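PDB 3QJG: epidermin biosynthesis protein EpiD from Staphylococcus aureus, which binds flavin mononucleotide and, as a member of the flavoprotein cysteine decarboxylases, probably oxidatively decarboxylates the C-terminal cysteine of the epidermin precursor peptide. Local coordinates for the interface of chains A and B. Sequence-based numbering; all coordinates share one arbitrary frame. Chains: chain A/B, Epidermin biosynthesis protein EpiD.

Contact 1: the interface of chains A and B. Residues chain A 96, 107; chain B 87, 91, 122-123, 126, 129.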
# COMPACT_ATOMS: atom_id res chain seq x y z
N GLY A 96 25.87 -28.06 3.92
CA GLY A 96 25.98 -27.44 2.62
C GLY A 96 24.75 -26.72 2.19
O GLY A 96 24.62 -26.36 1.01
N HIS A 107 29.78 -21.43 2.33
CA HIS A 107 29.90 -22.63 1.52
C HIS A 107 31.05 -22.57 0.49
O HIS A 107 31.70 -23.56 0.22
CB HIS A 107 28.59 -22.86 0.79
CG HIS A 107 28.50 -24.15 0.09
ND1 HIS A 107 28.45 -25.35 0.78
CD2 HIS A 107 28.48 -24.47 -1.22
CE1 HIS A 107 28.36 -26.34 -0.09
NE2 HIS A 107 28.36 -25.83 -1.31
N SER B 87 24.15 -25.86 -5.80
CA SER B 87 24.71 -26.56 -4.62
C SER B 87 23.68 -26.62 -3.50
O SER B 87 23.43 -27.67 -2.91
CB SER B 87 25.99 -25.86 -4.11
OG SER B 87 26.78 -26.81 -3.41
N ASN B 91 22.23 -30.09 -1.97
CA ASN B 91 22.53 -30.35 -0.57
C ASN B 91 21.29 -30.42 0.26
O ASN B 91 21.21 -31.26 1.14
CB ASN B 91 23.54 -29.31 -0.03
CG ASN B 91 24.90 -29.46 -0.64
OD1 ASN B 91 25.29 -30.57 -0.97
ND2 ASN B 91 25.60 -28.32 -0.89
N ARG B 122 34.57 -24.10 -6.42
CA ARG B 122 34.70 -24.22 -4.96
C ARG B 122 33.50 -24.84 -4.25
O ARG B 122 33.68 -25.50 -3.24
CB ARG B 122 35.08 -22.90 -4.32
CG ARG B 122 36.32 -22.25 -4.94
CD ARG B 122 36.74 -21.03 -4.13
NE ARG B 122 37.03 -19.81 -4.92
CZ ARG B 122 38.15 -19.07 -4.87
NH1 ARG B 122 39.20 -19.38 -4.10
NH2 ARG B 122 38.23 -17.99 -5.64
N MET B 123 32.28 -24.67 -4.80
CA MET B 123 31.10 -25.27 -4.24
C MET B 123 31.02 -26.71 -4.61
O MET B 123 30.67 -27.55 -3.81
CB MET B 123 29.85 -24.53 -4.69
CG MET B 123 29.99 -23.00 -4.49
SD MET B 123 28.83 -21.97 -5.39
CE MET B 123 27.33 -22.23 -4.46
N ASN B 126 33.53 -28.43 -2.62
CA ASN B 126 33.22 -28.48 -1.22
C ASN B 126 33.01 -29.97 -0.81
O ASN B 126 32.31 -30.68 -1.51
CB ASN B 126 31.97 -27.66 -0.89
CG ASN B 126 31.72 -27.56 0.59
OD1 ASN B 126 31.42 -28.56 1.23
ND2 ASN B 126 31.84 -26.36 1.14
N THR B 129 29.24 -31.09 -0.44
CA THR B 129 28.62 -31.20 -1.69
C THR B 129 28.99 -32.54 -2.37
O THR B 129 28.09 -33.18 -2.91
CB THR B 129 29.01 -30.04 -2.63
OG1 THR B 129 28.83 -28.77 -1.96
CG2 THR B 129 28.19 -30.12 -3.87
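The C-terminal end of helix 101-107 and a loop glycine of chain A meet helices 87-94, 121-124 and 127-138 of chain B and the short loop carrying B:Asn126. This is the subunit contact of an EpiD-type flavoprotein: B:Ser87 lies in the segment corresponding to the family's PASANT motif, B:Arg122 and B:Met123 in its PXMNXXMW motif. A:His107 is the main plug. With CG anti to the backbone N (chi1 -171°), its imidazole reaches in between the helices. NE2 shares a hydrogen bond with B:Ser87 OG at 2.8 Å, donor undecided; this hydroxyl sits off the ring plane, opposite B:Asn126. B:Thr129 OG1 instead lies in the plane, 3.1 Å from A:His107 NE2 and as near CE1. If the threonine gives its hydrogen to B:Met123 O (2.9 Å), OG1 may accept from NE2, in competition with B:Ser87.

Over one imidazole face, the flat amide of B:Asn126 stacks nearly parallel, with planes 13° apart and ND2 toward the rim. The same ND2 donates to A:His107 O (3.0 Å) on a lone pair in the carbonyl plane, capping the helix end. B:Met123 CB packs against A:His107 CD2 (3.7 Å), a flexible apolar chain beside the ring's carbon edge. On the opposite face side, near CE1, B:Asn91 ND2 donates to A:Gly96 O (2.9 Å) from above the carbonyl plane. Glycine suits the positive phi of 76° there.

Contact 2: the interface of chains A and B. Residues chain A 66-67; chain B 45-46.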
# COMPACT_ATOMS: atom_id res chain seq x y z
N PRO A 66 19.61 -8.12 -4.64
CA PRO A 66 19.48 -9.57 -4.53
C PRO A 66 20.44 -10.32 -5.45
O PRO A 66 20.50 -11.53 -5.36
CB PRO A 66 18.02 -9.82 -4.97
CG PRO A 66 17.36 -8.54 -4.84
CD PRO A 66 18.42 -7.53 -5.27
N PHE A 67 21.13 -9.60 -6.32
CA PHE A 67 22.08 -10.21 -7.23
C PHE A 67 23.57 -10.16 -6.82
O PHE A 67 24.46 -10.49 -7.62
CB PHE A 67 21.86 -9.69 -8.65
CG PHE A 67 20.78 -10.44 -9.41
CD1 PHE A 67 21.12 -11.39 -10.36
CD2 PHE A 67 19.44 -10.25 -9.12
CE1 PHE A 67 20.12 -12.12 -11.08
CE2 PHE A 67 18.43 -10.96 -9.80
CZ PHE A 67 18.77 -11.90 -10.78
N LYS B 45 13.66 -14.98 -9.25
CA LYS B 45 14.18 -13.65 -9.60
C LYS B 45 15.07 -13.71 -10.83
O LYS B 45 15.44 -12.67 -11.35
CB LYS B 45 14.98 -13.11 -8.41
CG LYS B 45 16.29 -13.82 -8.08
CD LYS B 45 17.17 -12.99 -7.05
CE LYS B 45 18.33 -13.83 -6.37
NZ LYS B 45 17.84 -15.08 -5.70
N PHE B 46 15.48 -14.92 -11.24
CA PHE B 46 16.33 -15.10 -12.42
C PHE B 46 15.52 -15.27 -13.71
O PHE B 46 16.08 -15.16 -14.77
CB PHE B 46 17.28 -16.30 -12.33
CG PHE B 46 18.28 -16.21 -11.23
CD1 PHE B 46 19.55 -15.68 -11.45
CD2 PHE B 46 17.95 -16.67 -9.96
CE1 PHE B 46 20.48 -15.61 -10.42
CE2 PHE B 46 18.89 -16.58 -8.92
CZ PHE B 46 20.16 -16.04 -9.16
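A:Phe67 pushes its ring edge toward B:Phe46 while the aliphatic chain of B:Lys45 runs past it in the opposite direction. The two phenyl groups meet edge-to-face, their planes 60° apart and their centres 5.0 Å from each other. The corner of A:Phe67 at CE1 does the touching: it meets the CD1-CE1 rim of B:Phe46 from above that ring's plane, 3.6 Å from B:Phe46 CE1. In B:Phe46, chi1 brings the ring alongside the backbone N, toward chain A, and chi2 (-93°) turns its plane. Two aromatics suit this place, offering broad apolar surfaces that can meet at an angle.

B:Lys45 meets the neighbouring CZ and CE2 part of the A:Phe67 rim. Its carbonyl O lies in the plane of the ring, 3.5 Å from A:Phe67 CZ, a geometry that polarised aromatic C-H groups probably welcome. B:Lys45 CD lies off that plane near the rim, on the same side as B:Phe46, 3.6 Å from A:Phe67 CE2 and also beside A:Pro66 CB. Further out, B:Lys45 CE nears A:Pro66 O (3.3 Å). The bend at chi4 (-55°) turns NZ away from A:Phe67 and toward the CE2 edge of B:Phe46, while the methylenes make the contact with chain A. A:Pro66 contributes a compact, rigid apolar surface.

B:Lys45 and B:Phe46 belong to the 3-10 turn that follows strand 34-39, whereas A:Pro66 and A:Phe67, which also line an FMN pocket, occupy the loop leading into helix 70-75.

Contact 1 and contact 2 are patches of one interface between chains A and B, their C-alpha centres about 20 Å apart. They share no residue and no helix or strand: contact 1 rests largely on polar side chains among helices, contact 2 on apolar packing between a loop and a turn. The interface is not an exact two-fold, which is compatible with a cyclic arrangement such as the trimers of an EpiD dodecamer. FMN-pocket residues include A:Pro66 and A:Phe67 of contact 2, and Cys98, Asp99 and Thr104 close in sequence to A:Gly96 and A:His107 of contact 1, which suggests that subunit pairing helps to shape the flavin site.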